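Local coordinates for putative nitrate transport protein (Thermoplasma volcanium, PDB 3MST) that is of unproven function but probably binds a small solute, perhaps nitrate, between two lobes, as the binding proteins of solute transporters do, at residues A[77-82]-A[143-148]; A[91-96]-A[130-135]; A[31-36]-A[177-182]; A[64-69]-A[232-237]; A[72-77]-A[160-165]. All coordinates share one frame; numbering follows the deposited sequence.

Contact 1 of 5, residues A[77-82]-A[143-148]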
# COMPACT_ATOMS: atom_id res chain seq x y z
N ARG A 77 2.45 6.87 -3.11
CA ARG A 77 2.62 7.12 -1.69
C ARG A 77 1.23 7.05 -1.04
O ARG A 77 0.27 7.70 -1.52
CB ARG A 77 3.24 8.49 -1.45
CG ARG A 77 4.72 8.59 -1.80
CD ARG A 77 5.21 9.98 -1.53
NE ARG A 77 6.66 10.12 -1.63
CZ ARG A 77 7.32 10.41 -2.73
NH1 ARG A 77 6.69 10.52 -3.89
NH2 ARG A 77 8.64 10.57 -2.66
N ILE A 78 1.10 6.30 0.04
CA ILE A 78 -0.16 6.16 0.77
C ILE A 78 0.17 6.09 2.26
O ILE A 78 1.01 5.30 2.65
CB ILE A 78 -0.92 4.89 0.34
CG1 ILE A 78 -0.94 4.71 -1.18
CG2 ILE A 78 -2.36 4.93 0.89
CD1 ILE A 78 -1.54 3.39 -1.63
N ASP A 79 -0.47 6.91 3.09
CA ASP A 79 -0.16 6.91 4.52
C ASP A 79 -1.11 5.94 5.20
O ASP A 79 -2.25 6.29 5.50
CB ASP A 79 -0.28 8.31 5.08
CG ASP A 79 0.35 8.46 6.45
OD1 ASP A 79 1.05 7.54 6.90
OD2 ASP A 79 0.14 9.54 7.05
N MSE A 80 -0.66 4.71 5.37
CA MSE A 80 -1.50 3.57 5.77
C MSE A 80 -1.23 3.07 7.19
O MSE A 80 -2.03 2.29 7.71
CB MSE A 80 -1.23 2.39 4.83
CG MSE A 80 -1.51 2.67 3.40
SE MSE A 80 -1.05 1.26 2.20
CE MSE A 80 0.84 1.53 2.07
N TYR A 81 -0.10 3.48 7.78
CA TYR A 81 0.38 2.90 9.04
C TYR A 81 0.61 3.95 10.12
O TYR A 81 0.94 5.12 9.83
CB TYR A 81 1.71 2.16 8.80
CG TYR A 81 1.56 1.00 7.83
CD1 TYR A 81 0.88 -0.15 8.20
CD2 TYR A 81 1.99 1.08 6.53
CE1 TYR A 81 0.66 -1.18 7.32
CE2 TYR A 81 1.79 0.04 5.65
CZ TYR A 81 1.13 -1.07 6.03
OH TYR A 81 0.91 -2.06 5.10
N SER A 82 0.47 3.50 11.38
CA SER A 82 0.67 4.32 12.54
C SER A 82 1.68 3.66 13.47
O SER A 82 1.73 2.43 13.57
CB SER A 82 -0.62 4.44 13.33
OG SER A 82 -1.46 5.47 12.78
N GLY A 143 -2.18 6.56 15.34
CA GLY A 143 -1.03 6.99 16.14
C GLY A 143 -0.19 7.95 15.31
O GLY A 143 -0.74 8.68 14.47
N LYS A 144 1.12 7.91 15.48
CA LYS A 144 2.01 8.83 14.74
C LYS A 144 2.09 8.31 13.33
O LYS A 144 2.33 7.12 13.12
CB LYS A 144 3.41 8.88 15.35
CG LYS A 144 4.42 9.67 14.55
CD LYS A 144 5.83 9.76 15.21
CE LYS A 144 6.79 10.67 14.40
NZ LYS A 144 7.69 11.47 15.24
N SER A 145 1.94 9.19 12.34
CA SER A 145 2.02 8.78 10.93
C SER A 145 3.35 8.15 10.59
O SER A 145 4.41 8.77 10.82
CB SER A 145 1.78 10.01 10.05
OG SER A 145 2.25 9.82 8.74
N PHE A 146 3.34 6.95 10.01
CA PHE A 146 4.56 6.35 9.55
C PHE A 146 5.18 7.15 8.40
O PHE A 146 6.40 7.26 8.37
CB PHE A 146 4.32 4.88 9.13
CG PHE A 146 5.52 4.18 8.58
CD1 PHE A 146 6.55 3.78 9.39
CD2 PHE A 146 5.64 3.95 7.22
CE1 PHE A 146 7.66 3.13 8.87
CE2 PHE A 146 6.73 3.27 6.69
CZ PHE A 146 7.77 2.89 7.54
N ARG A 147 4.33 7.69 7.51
CA ARG A 147 4.75 8.61 6.41
C ARG A 147 5.55 9.77 7.01
O ARG A 147 6.57 10.20 6.46
CB ARG A 147 3.55 9.18 5.60
CG ARG A 147 3.92 10.40 4.67
CD ARG A 147 2.74 11.06 3.92
NE ARG A 147 2.15 10.18 2.93
CZ ARG A 147 1.16 10.53 2.11
NH1 ARG A 147 0.67 11.74 2.14
NH2 ARG A 147 0.69 9.67 1.23
N ASN A 148 5.08 10.31 8.13
CA ASN A 148 5.75 11.44 8.70
C ASN A 148 7.08 11.05 9.39
O ASN A 148 8.04 11.82 9.35
CB ASN A 148 4.79 12.20 9.64
CG ASN A 148 5.11 13.65 9.71
OD1 ASN A 148 5.27 14.30 8.68
ND2 ASN A 148 5.28 14.16 10.91

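Contact 2 of 5, residues A[91-96]-A[130-135]. With EDO (1,2-ethanediol), chain J.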
# COMPACT_ATOMS: atom_id res chain seq x y z
N ARG A 91 11.79 -2.51 21.18
CA ARG A 91 10.95 -3.46 20.45
C ARG A 91 9.92 -2.71 19.62
O ARG A 91 9.39 -1.70 20.09
CB ARG A 91 10.16 -4.38 21.40
CG ARG A 91 10.98 -5.22 22.30
CD ARG A 91 10.10 -6.17 23.10
NE ARG A 91 10.89 -6.85 24.14
CZ ARG A 91 10.34 -7.60 25.09
NH1 ARG A 91 9.04 -7.81 25.10
NH2 ARG A 91 11.08 -8.17 26.02
N ILE A 92 9.70 -3.19 18.40
CA ILE A 92 8.58 -2.75 17.57
C ILE A 92 7.73 -3.99 17.30
O ILE A 92 8.13 -4.92 16.63
CB ILE A 92 9.01 -2.14 16.20
CG1 ILE A 92 9.97 -0.98 16.39
CG2 ILE A 92 7.73 -1.73 15.42
CD1 ILE A 92 10.59 -0.44 15.05
N TYR A 93 6.54 -3.98 17.88
CA TYR A 93 5.54 -5.02 17.61
C TYR A 93 4.83 -4.69 16.30
O TYR A 93 4.56 -3.50 16.04
CB TYR A 93 4.53 -5.06 18.79
CG TYR A 93 5.07 -5.80 20.00
CD1 TYR A 93 5.88 -5.15 20.91
CD2 TYR A 93 4.90 -7.17 20.13
CE1 TYR A 93 6.43 -5.82 21.98
CE2 TYR A 93 5.45 -7.85 21.20
CZ TYR A 93 6.23 -7.15 22.11
OH TYR A 93 6.80 -7.79 23.19
N THR A 94 4.53 -5.70 15.50
CA THR A 94 3.81 -5.47 14.25
C THR A 94 3.00 -6.70 13.90
O THR A 94 2.80 -7.58 14.75
CB THR A 94 4.81 -5.03 13.16
OG1 THR A 94 4.10 -4.46 12.05
CG2 THR A 94 5.71 -6.16 12.71
N LEU A 95 2.47 -6.70 12.69
CA LEU A 95 1.62 -7.75 12.19
C LEU A 95 2.41 -8.95 11.65
O LEU A 95 3.59 -9.06 11.94
CB LEU A 95 0.61 -7.16 11.21
CG LEU A 95 -0.42 -6.18 11.79
CD1 LEU A 95 -1.09 -6.77 13.02
CD2 LEU A 95 0.09 -4.81 12.02
N ARG A 96 1.78 -9.90 10.99
CA ARG A 96 2.52 -11.12 10.70
C ARG A 96 3.65 -10.87 9.70
O ARG A 96 3.62 -9.93 8.90
CB ARG A 96 1.58 -12.20 10.19
CG ARG A 96 1.01 -11.89 8.81
CD ARG A 96 -0.16 -12.80 8.40
NE ARG A 96 -0.52 -12.51 7.01
CZ ARG A 96 -1.40 -11.59 6.65
NH1 ARG A 96 -2.04 -10.90 7.57
NH2 ARG A 96 -1.65 -11.38 5.37
N GLU A 130 2.01 -0.88 27.18
CA GLU A 130 2.96 -1.31 28.22
C GLU A 130 4.34 -0.68 28.14
O GLU A 130 5.18 -0.91 29.02
CB GLU A 130 3.09 -2.83 28.22
CG GLU A 130 1.84 -3.53 28.70
CD GLU A 130 1.63 -3.27 30.17
OE1 GLU A 130 2.47 -3.74 31.00
OE2 GLU A 130 0.69 -2.53 30.49
N GLY A 131 4.60 0.10 27.10
CA GLY A 131 5.83 0.86 27.02
C GLY A 131 6.76 0.50 25.88
O GLY A 131 7.81 1.10 25.75
N TYR A 132 6.39 -0.49 25.08
CA TYR A 132 7.08 -0.78 23.83
C TYR A 132 6.50 0.11 22.72
O TYR A 132 5.79 1.07 23.01
CB TYR A 132 7.08 -2.27 23.53
CG TYR A 132 7.95 -3.06 24.52
CD1 TYR A 132 9.31 -2.86 24.57
CD2 TYR A 132 7.39 -3.96 25.41
CE1 TYR A 132 10.12 -3.54 25.47
CE2 TYR A 132 8.20 -4.69 26.30
CZ TYR A 132 9.56 -4.49 26.31
OH TYR A 132 10.40 -5.18 27.20
N SER A 133 6.90 -0.15 21.49
CA SER A 133 6.30 0.49 20.32
C SER A 133 5.67 -0.55 19.41
O SER A 133 5.88 -1.73 19.55
CB SER A 133 7.35 1.36 19.55
OG SER A 133 8.23 0.52 18.82
N ALA A 134 4.86 -0.07 18.46
CA ALA A 134 4.21 -0.94 17.50
C ALA A 134 4.04 -0.17 16.18
O ALA A 134 3.95 1.06 16.18
CB ALA A 134 2.87 -1.47 17.98
N LEU A 135 3.93 -0.92 15.10
CA LEU A 135 3.64 -0.38 13.78
C LEU A 135 2.45 -1.17 13.26
O LEU A 135 2.54 -2.39 13.05
CB LEU A 135 4.83 -0.50 12.86
CG LEU A 135 4.74 0.24 11.51
CD1 LEU A 135 3.75 -0.37 10.53
CD2 LEU A 135 4.44 1.69 11.68
C1 EDO J . 13.83 -6.98 23.27
O1 EDO J . 13.66 -5.98 24.27
C2 EDO J . 14.92 -6.51 22.35
O2 EDO J . 16.12 -6.40 23.16

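Contact 3 of 5, residues A[31-36]-A[177-182]. With EDO (1,2-ethanediol), chain I.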
# COMPACT_ATOMS: atom_id res chain seq x y z
N SER A 31 -5.52 -0.36 -3.86
CA SER A 31 -6.65 -0.58 -4.76
C SER A 31 -7.75 0.45 -4.71
O SER A 31 -8.57 0.50 -5.63
CB SER A 31 -7.28 -1.94 -4.48
OG SER A 31 -7.98 -1.98 -3.25
N PHE A 32 -7.82 1.23 -3.63
CA PHE A 32 -9.04 1.95 -3.34
C PHE A 32 -9.42 2.95 -4.44
O PHE A 32 -10.62 3.05 -4.74
CB PHE A 32 -8.98 2.62 -1.98
CG PHE A 32 -8.89 1.65 -0.80
CD1 PHE A 32 -9.01 0.28 -0.94
CD2 PHE A 32 -8.68 2.20 0.44
CE1 PHE A 32 -8.92 -0.55 0.21
CE2 PHE A 32 -8.58 1.42 1.59
CZ PHE A 32 -8.69 0.05 1.46
N PRO A 33 -8.48 3.69 -5.04
CA PRO A 33 -8.87 4.62 -6.10
C PRO A 33 -9.53 3.93 -7.27
O PRO A 33 -10.40 4.57 -7.93
CB PRO A 33 -7.55 5.30 -6.48
CG PRO A 33 -6.77 5.28 -5.17
CD PRO A 33 -7.07 3.86 -4.68
N LEU A 34 -9.19 2.69 -7.59
CA LEU A 34 -9.84 1.98 -8.70
C LEU A 34 -11.15 1.33 -8.25
O LEU A 34 -12.11 1.28 -9.03
CB LEU A 34 -8.90 0.98 -9.37
CG LEU A 34 -7.68 1.69 -10.01
CD1 LEU A 34 -6.72 0.63 -10.64
CD2 LEU A 34 -8.07 2.77 -11.03
N LEU A 35 -11.27 0.90 -6.98
CA LEU A 35 -12.51 0.35 -6.49
C LEU A 35 -13.62 1.35 -6.58
O LEU A 35 -14.74 1.01 -6.95
CB LEU A 35 -12.43 -0.11 -5.02
CG LEU A 35 -11.50 -1.30 -4.72
CD1 LEU A 35 -11.61 -1.65 -3.25
CD2 LEU A 35 -11.84 -2.56 -5.58
N VAL A 36 -13.34 2.59 -6.22
CA VAL A 36 -14.42 3.56 -6.05
C VAL A 36 -15.05 3.95 -7.37
O VAL A 36 -16.23 4.34 -7.39
CB VAL A 36 -14.02 4.79 -5.23
CG1 VAL A 36 -13.72 4.37 -3.79
CG2 VAL A 36 -12.86 5.61 -5.84
N GLN A 177 -8.14 9.87 -11.29
CA GLN A 177 -9.58 10.15 -11.22
C GLN A 177 -10.16 9.56 -9.94
O GLN A 177 -10.97 10.22 -9.23
CB GLN A 177 -10.34 9.66 -12.46
CG GLN A 177 -10.00 10.45 -13.76
CD GLN A 177 -10.64 9.80 -14.98
OE1 GLN A 177 -11.22 8.71 -14.88
NE2 GLN A 177 -10.54 10.46 -16.14
N GLY A 178 -9.72 8.35 -9.59
CA GLY A 178 -10.22 7.75 -8.37
C GLY A 178 -9.74 8.45 -7.09
O GLY A 178 -10.45 8.49 -6.09
N ILE A 179 -8.51 8.93 -7.10
CA ILE A 179 -7.99 9.72 -5.98
C ILE A 179 -8.88 10.97 -5.78
O ILE A 179 -9.26 11.27 -4.66
CB ILE A 179 -6.53 10.08 -6.22
CG1 ILE A 179 -5.62 8.87 -6.12
CG2 ILE A 179 -6.08 11.16 -5.22
CD1 ILE A 179 -4.16 9.18 -6.44
N ASP A 180 -9.26 11.62 -6.87
CA ASP A 180 -10.12 12.79 -6.82
C ASP A 180 -11.50 12.40 -6.26
O ASP A 180 -12.07 13.10 -5.42
CB ASP A 180 -10.27 13.43 -8.21
CG ASP A 180 -9.01 14.14 -8.70
OD1 ASP A 180 -8.10 14.42 -7.90
OD2 ASP A 180 -8.94 14.45 -9.92
N PHE A 181 -12.02 11.26 -6.69
CA PHE A 181 -13.30 10.79 -6.16
C PHE A 181 -13.23 10.65 -4.64
O PHE A 181 -14.11 11.11 -3.92
CB PHE A 181 -13.74 9.48 -6.80
CG PHE A 181 -15.09 9.00 -6.32
CD1 PHE A 181 -15.19 8.30 -5.16
CD2 PHE A 181 -16.24 9.28 -7.02
CE1 PHE A 181 -16.42 7.84 -4.67
CE2 PHE A 181 -17.46 8.83 -6.56
CZ PHE A 181 -17.55 8.12 -5.37
N ILE A 182 -12.20 10.01 -4.12
CA ILE A 182 -12.09 9.78 -2.69
C ILE A 182 -12.04 11.13 -1.98
O ILE A 182 -12.76 11.32 -1.01
CB ILE A 182 -10.86 8.88 -2.33
CG1 ILE A 182 -11.05 7.47 -2.87
CG2 ILE A 182 -10.57 8.93 -0.78
CD1 ILE A 182 -9.76 6.65 -2.77
C1 EDO I . -10.95 6.27 -17.23
O1 EDO I . -9.98 7.28 -16.92
C2 EDO I . -11.87 6.02 -16.04
O2 EDO I . -12.98 6.93 -16.03

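Contact 4 of 5, residues A[64-69]-A[232-237]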
# COMPACT_ATOMS: atom_id res chain seq x y z
N ASN A 64 5.82 -6.81 -2.78
CA ASN A 64 5.32 -7.99 -3.48
C ASN A 64 5.68 -8.04 -4.94
O ASN A 64 5.39 -9.01 -5.60
CB ASN A 64 3.80 -8.10 -3.35
CG ASN A 64 3.37 -8.59 -2.00
OD1 ASN A 64 4.16 -9.17 -1.24
ND2 ASN A 64 2.10 -8.41 -1.68
N MSE A 65 6.33 -7.03 -5.46
CA MSE A 65 6.63 -6.99 -6.89
C MSE A 65 7.45 -8.18 -7.39
O MSE A 65 7.25 -8.55 -8.52
CB MSE A 65 7.30 -5.67 -7.28
CG MSE A 65 6.39 -4.48 -7.20
SE MSE A 65 5.03 -4.51 -8.60
CE MSE A 65 3.67 -4.65 -7.33
N PRO A 66 8.35 -8.77 -6.59
CA PRO A 66 9.12 -9.92 -7.12
C PRO A 66 8.24 -11.12 -7.49
O PRO A 66 8.67 -11.94 -8.30
CB PRO A 66 10.08 -10.25 -5.96
CG PRO A 66 10.33 -8.90 -5.29
CD PRO A 66 8.92 -8.31 -5.30
N LYS A 67 7.04 -11.22 -6.92
CA LYS A 67 6.10 -12.29 -7.26
C LYS A 67 5.59 -12.23 -8.69
O LYS A 67 5.21 -13.24 -9.27
CB LYS A 67 4.87 -12.24 -6.31
CG LYS A 67 5.24 -12.44 -4.83
CD LYS A 67 4.11 -12.32 -3.82
CE LYS A 67 4.75 -12.45 -2.40
NZ LYS A 67 3.83 -12.32 -1.24
N TYR A 68 5.55 -11.05 -9.29
CA TYR A 68 4.82 -10.87 -10.54
C TYR A 68 5.72 -10.84 -11.77
O TYR A 68 5.25 -11.06 -12.86
CB TYR A 68 3.97 -9.59 -10.47
CG TYR A 68 3.08 -9.57 -9.26
CD1 TYR A 68 2.10 -10.52 -9.08
CD2 TYR A 68 3.23 -8.60 -8.27
CE1 TYR A 68 1.32 -10.53 -7.95
CE2 TYR A 68 2.46 -8.61 -7.13
CZ TYR A 68 1.50 -9.55 -6.99
OH TYR A 68 0.70 -9.55 -5.87
N GLY A 69 7.01 -10.53 -11.61
CA GLY A 69 7.92 -10.52 -12.75
C GLY A 69 7.64 -9.46 -13.79
O GLY A 69 8.02 -9.62 -14.97
N ARG A 232 16.38 -3.81 1.17
CA ARG A 232 17.01 -4.12 2.47
C ARG A 232 16.35 -5.31 3.12
O ARG A 232 17.00 -6.08 3.84
CB ARG A 232 16.95 -2.95 3.45
CG ARG A 232 17.72 -1.74 3.06
CD ARG A 232 17.50 -0.64 4.04
NE ARG A 232 18.26 0.52 3.67
CZ ARG A 232 18.27 1.67 4.35
NH1 ARG A 232 17.61 1.81 5.48
NH2 ARG A 232 19.00 2.67 3.88
N VAL A 233 15.06 -5.48 2.88
CA VAL A 233 14.26 -6.52 3.52
C VAL A 233 13.61 -7.55 2.55
O VAL A 233 13.20 -8.61 3.02
CB VAL A 233 13.19 -5.91 4.47
CG1 VAL A 233 13.90 -5.14 5.57
CG2 VAL A 233 12.20 -5.01 3.70
N VAL A 234 13.55 -7.24 1.24
CA VAL A 234 13.09 -8.11 0.17
C VAL A 234 14.18 -8.07 -0.95
O VAL A 234 14.10 -7.31 -1.90
CB VAL A 234 11.73 -7.66 -0.40
CG1 VAL A 234 11.30 -8.62 -1.51
CG2 VAL A 234 10.69 -7.67 0.72
N PRO A 235 15.25 -8.86 -0.78
CA PRO A 235 16.40 -8.71 -1.68
C PRO A 235 16.09 -8.94 -3.16
O PRO A 235 16.74 -8.31 -4.03
CB PRO A 235 17.39 -9.74 -1.13
CG PRO A 235 17.03 -9.98 0.24
CD PRO A 235 15.57 -9.68 0.40
N GLU A 236 15.11 -9.81 -3.41
CA GLU A 236 14.62 -10.12 -4.75
C GLU A 236 14.15 -8.88 -5.54
O GLU A 236 14.05 -8.91 -6.77
CB GLU A 236 13.48 -11.16 -4.65
CG GLU A 236 13.85 -12.48 -3.96
CD GLU A 236 13.69 -12.45 -2.43
OE1 GLU A 236 13.50 -11.38 -1.79
OE2 GLU A 236 13.77 -13.55 -1.84
N LEU A 237 13.87 -7.79 -4.82
CA LEU A 237 13.44 -6.55 -5.43
C LEU A 237 14.45 -5.94 -6.39
O LEU A 237 14.06 -5.22 -7.29
CB LEU A 237 13.12 -5.47 -4.41
CG LEU A 237 11.69 -5.14 -4.28
CD1 LEU A 237 11.55 -4.12 -3.15
CD2 LEU A 237 10.93 -4.72 -5.54

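Contact 5 of 5, residues A[72-77]-A[160-165]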
# COMPACT_ATOMS: atom_id res chain seq x y z
N ILE A 72 8.07 -2.11 -13.02
CA ILE A 72 7.44 -0.98 -12.34
C ILE A 72 7.39 0.26 -13.20
O ILE A 72 8.45 0.69 -13.71
CB ILE A 72 8.14 -0.70 -10.99
CG1 ILE A 72 8.02 -1.87 -10.03
CG2 ILE A 72 7.63 0.61 -10.34
CD1 ILE A 72 8.95 -1.76 -8.83
N PHE A 73 6.22 0.85 -13.40
CA PHE A 73 6.09 2.08 -14.18
C PHE A 73 5.54 3.28 -13.43
O PHE A 73 5.51 4.36 -13.98
CB PHE A 73 5.28 1.84 -15.47
CG PHE A 73 3.84 1.47 -15.24
CD1 PHE A 73 2.89 2.44 -15.12
CD2 PHE A 73 3.43 0.16 -15.29
CE1 PHE A 73 1.55 2.14 -14.93
CE2 PHE A 73 2.06 -0.15 -15.10
CZ PHE A 73 1.13 0.84 -14.95
N ALA A 74 5.02 3.07 -12.20
CA ALA A 74 4.54 4.16 -11.40
C ALA A 74 4.53 3.68 -9.96
O ALA A 74 4.58 2.48 -9.66
CB ALA A 74 3.12 4.56 -11.84
N GLY A 75 4.58 4.67 -9.07
CA GLY A 75 4.54 4.42 -7.63
C GLY A 75 3.39 5.18 -7.00
O GLY A 75 2.88 6.15 -7.58
N VAL A 76 2.99 4.73 -5.81
CA VAL A 76 1.96 5.44 -5.05
C VAL A 76 2.46 5.63 -3.61
O VAL A 76 2.84 4.59 -2.99
CB VAL A 76 0.55 4.78 -5.06
CG1 VAL A 76 -0.51 5.81 -4.56
CG2 VAL A 76 0.21 4.26 -6.47
N ARG A 77 2.45 6.87 -3.11
CA ARG A 77 2.62 7.12 -1.69
C ARG A 77 1.23 7.05 -1.04
O ARG A 77 0.27 7.70 -1.52
CB ARG A 77 3.24 8.49 -1.45
CG ARG A 77 4.72 8.59 -1.80
CD ARG A 77 5.21 9.98 -1.53
NE ARG A 77 6.66 10.12 -1.63
CZ ARG A 77 7.32 10.41 -2.73
NH1 ARG A 77 6.69 10.52 -3.89
NH2 ARG A 77 8.64 10.57 -2.66
N CYS A 160 4.03 1.57 -2.64
CA CYS A 160 3.20 0.78 -3.52
C CYS A 160 3.56 1.11 -4.95
O CYS A 160 4.10 2.18 -5.25
CB CYS A 160 1.74 1.05 -3.23
SG CYS A 160 1.21 0.49 -1.59
N ALA A 161 3.29 0.16 -5.84
CA ALA A 161 3.73 0.26 -7.20
C ALA A 161 2.72 -0.26 -8.18
O ALA A 161 1.86 -1.09 -7.82
CB ALA A 161 5.06 -0.53 -7.37
N MSE A 162 2.83 0.20 -9.43
CA MSE A 162 2.06 -0.31 -10.56
C MSE A 162 3.08 -0.91 -11.53
O MSE A 162 4.10 -0.30 -11.79
CB MSE A 162 1.30 0.84 -11.28
CG MSE A 162 0.63 1.84 -10.35
SE MSE A 162 -0.52 2.95 -11.46
CE MSE A 162 -0.88 4.27 -10.08
N ALA A 163 2.81 -2.09 -12.03
CA ALA A 163 3.77 -2.82 -12.90
C ALA A 163 3.07 -3.47 -14.06
O ALA A 163 1.90 -3.92 -13.94
CB ALA A 163 4.55 -3.87 -12.09
N SER A 164 3.76 -3.51 -15.19
CA SER A 164 3.26 -4.20 -16.40
C SER A 164 4.46 -4.41 -17.33
O SER A 164 5.61 -4.41 -16.88
CB SER A 164 2.22 -3.33 -17.05
OG SER A 164 1.57 -4.01 -18.13
N THR A 165 4.19 -4.62 -18.62
CA THR A 165 5.28 -4.78 -19.60
C THR A 165 5.68 -3.45 -20.24
O THR A 165 6.72 -3.37 -20.89
CB THR A 165 4.85 -5.77 -20.68
OG1 THR A 165 3.62 -5.30 -21.21
CG2 THR A 165 4.65 -7.21 -20.11

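Contact 1 of 5, residues A[77-82]-A[143-148]
Asp79 approaches the start of helix 146-152 and is held there by hydrogen bonds from Ser145 and Arg147. Ser145 OG donates to Asp79 OD2 at 2.7 Å, on the syn side of the carboxylate, and Arg147 N gives Asp79 OD1 a weak bond of 3.3 Å. Ser145 is also the N-cap: with its hydroxyl anti to the backbone N (chi1 161°), OG accepts from Asn148 N at 2.9 Å while donating to the acid. The carboxylate thus sits at a helix N terminus, which would probably favour its negative charge. Phe146 N bonds to Tyr81 O at 3.0 Å, and Gly143 N bonds weakly to Ser82 OG at 2.9 Å, a hydroxyl that also meets Asn138. Charge plays a looser part. The guanidinium plane of Arg147 is turned 17° from that of the Asp79 carboxylate, yet Asp79 OD2 stays 4.6 Å from Arg147 NE; Arg147 NH2 is bonded to Gly213 O instead. Apolar contact is limited to Tyr81 CB against Phe146 CB at 3.8 Å. Ser82 and Ser145 form an antiparallel non-hydrogen-bonded pair, with strand 144-145 on the edge of its sheet. Residues 77-82 leave one sheet and enter the other, their acid fixed at the capped helix start of the second lobe, consistent with an interlobe link in a fold like that of type II periplasmic binding proteins.

Contact 2 of 5, residues A[91-96]-A[130-135]
Parallel strands 91-94 and 133-137 pair here within a three-layer alpha/beta lobe, Ile92 opposite Ser133 and Tyr93 opposite Ala134. The ladder runs from Tyr93 N to Ser133 O at 2.9 Å and from Leu135 N to Tyr93 O at 2.8 Å. At its start, Arg91 O takes two donors from one residue: Ser133 N at 3.3 Å and Ser133 OG at 2.8 Å, the hydroxyl being placed between its own backbone N and carbonyl carbon (chi1 75°). At the far end Thr94 OG1 donates to Leu135 O at 2.8 Å. Outside the ladder, the extended Arg91 chain lies over Tyr132: CD sits 3.6 Å from the ring centroid of Tyr132, 15° off the normal, and the guanidinium continues nearly parallel to the ring, the planes 8° apart, with Tyr132 OH over its centre. Arg91 NH1 bonds to Tyr93 OH at 2.9 Å, and NE to an ethanediol probably left by crystallisation. Replacing Arg91 by alanine is likely to bare that face of the Tyr132 ring and take the NH1 donor from Tyr93 OH. Ile92 CG2 lies alongside Leu135 CB. Around the pair, helix 100-112 packs on Ile92 and Thr94, helix 121-129 on Tyr93, Tyr132 and Ala134, and strand 115-118 bonds along the other edge of 91-94.

Contact 3 of 5, residues A[31-36]-A[177-182]
Two helices, 32-36 and 169-184, cross close to a right angle (80°) with Pro33 backed onto Gly178, and their short axes come within 7.7 Å. Gly178 makes this approach possible: its CA lies 3.2 Å from Pro33 O as a CA-H...O contact, and a beta carbon would collide with that oxygen. On one flank the Pro33 ring lies alongside Ile179, CG to CG1 at 3.9 Å, and the CD1 methyl of Ile182 reaches across the start of the proline. Further along, Val36 wedges between Phe181 and Ile182. With CG1 anti to the carbonyl carbon (chi1 -66°), Val36 CG2 falls between the backbone N and that carbon and touches Phe181 CD1 at 3.6 Å and Ile182 CG1 at 3.9 Å, while Val36 O lies over one face of the Phe181 ring. Helix 186-197 closes over the same patch, Ala189 and Ile193 reaching Val36. Gln177, one turn before Phe181, takes both hydroxyls of an ethanediol on OE1. No hydrogen bond joins 31-36 to 177-182, and Pro33 O is buried without a conventional partner. The contact therefore rests on shape and dispersion, with the glycine CA-H probably giving this carbonyl some weak electrostatic compensation.

Contact 4 of 5, residues A[64-69]-A[232-237]
Pro66 packs its ring against the short 3-10 turn at 235-237, joining the loop between strands 57-61 and 71-77 to the chain after helix 220-230. Pro66 CB touches Glu236 CB at 3.8 Å, and CG lies 3.7 Å from Leu237 N and 3.9 Å from Val234 CG1, so the ring is met by Glu236 and Leu237 of the turn and by Val234 just before it. Leu237 lies obliquely across the proline: with chi1 at -109°, off a staggered position, its CD2 spans Pro66 CD and Met65 CB, each at 4.1 Å. A second shell shapes both partners. Leu237 N bonds back to Val234 O, closing the turn, while Val234 also rests on Thr63 and on Phe103 of helix 100-112, and Leu237 on Ile62. On the other side, Lys67 N bonds to Asn64 O and Tyr68 N to Met65 O, turning the chain around the proline. Across the same turn, Lys67 NZ bonds to Asn64 OD1 at 3.2 Å from well above the amide plane.

Contact 5 of 5, residues A[72-77]-A[160-165]
The Phe73 ring has Met162 over one face and the backbone of Ala163 and Ser164 at its edge, Phe73 CE2 coming 3.6 Å from Ala163 C. Phe73 CG sits between its backbone N and carbonyl carbon (chi1 65°), which brings the ring over the Met162 backbone. Met162 O stands 3.6 Å above the plane of Phe73, toward the rim, and Met162 CB, a CH-pi partner, is 4.0 Å from the centroid; the selenium of Met162, a selenomethionine, lies obliquely to the ring in a Met-aromatic contact. Met162 CE reaches Val76 CG2 at 3.8 Å. Without the ring, as with a serine here, Met162 CB and SE would probably lose their aromatic neighbour and a gap would open beside them. Phe73 N donates to Met162 O, and Met162 N to Ala74 O, both at 2.9 Å. Val76 and Cys160 pair through two bonds; Ile72 CG2 meets Ala161 CB on the opposite face. With Phe73 and Ala74 both facing Met162, this is a classic beta bulge between two neighbouring antiparallel strands inside a mixed sheet.

How the contacts relate
From the N terminus, contact 3 brings helix 32-36 to helix 169-184, closing a loop that holds contacts 5, 1 and 2. Contact 4, from 64-69 to 232-237, crosses contact 3 and likewise encloses contacts 5, 1 and 2. Contact 5 joins strands 71-77 and 160-164 of the first sheet; between them the chain leaves through contact 1, makes the second sheet, where contact 2 lies innermost, and returns. Contacts 1 and 5 share Arg77, and Met80 packs on Cys160. Leu135 links contacts 1 and 2 within the second sheet, while Met65 of contact 4 rests on Ala163 of contact 5. Contacts 2 and 3 lie farthest apart, about 31 Å between centres.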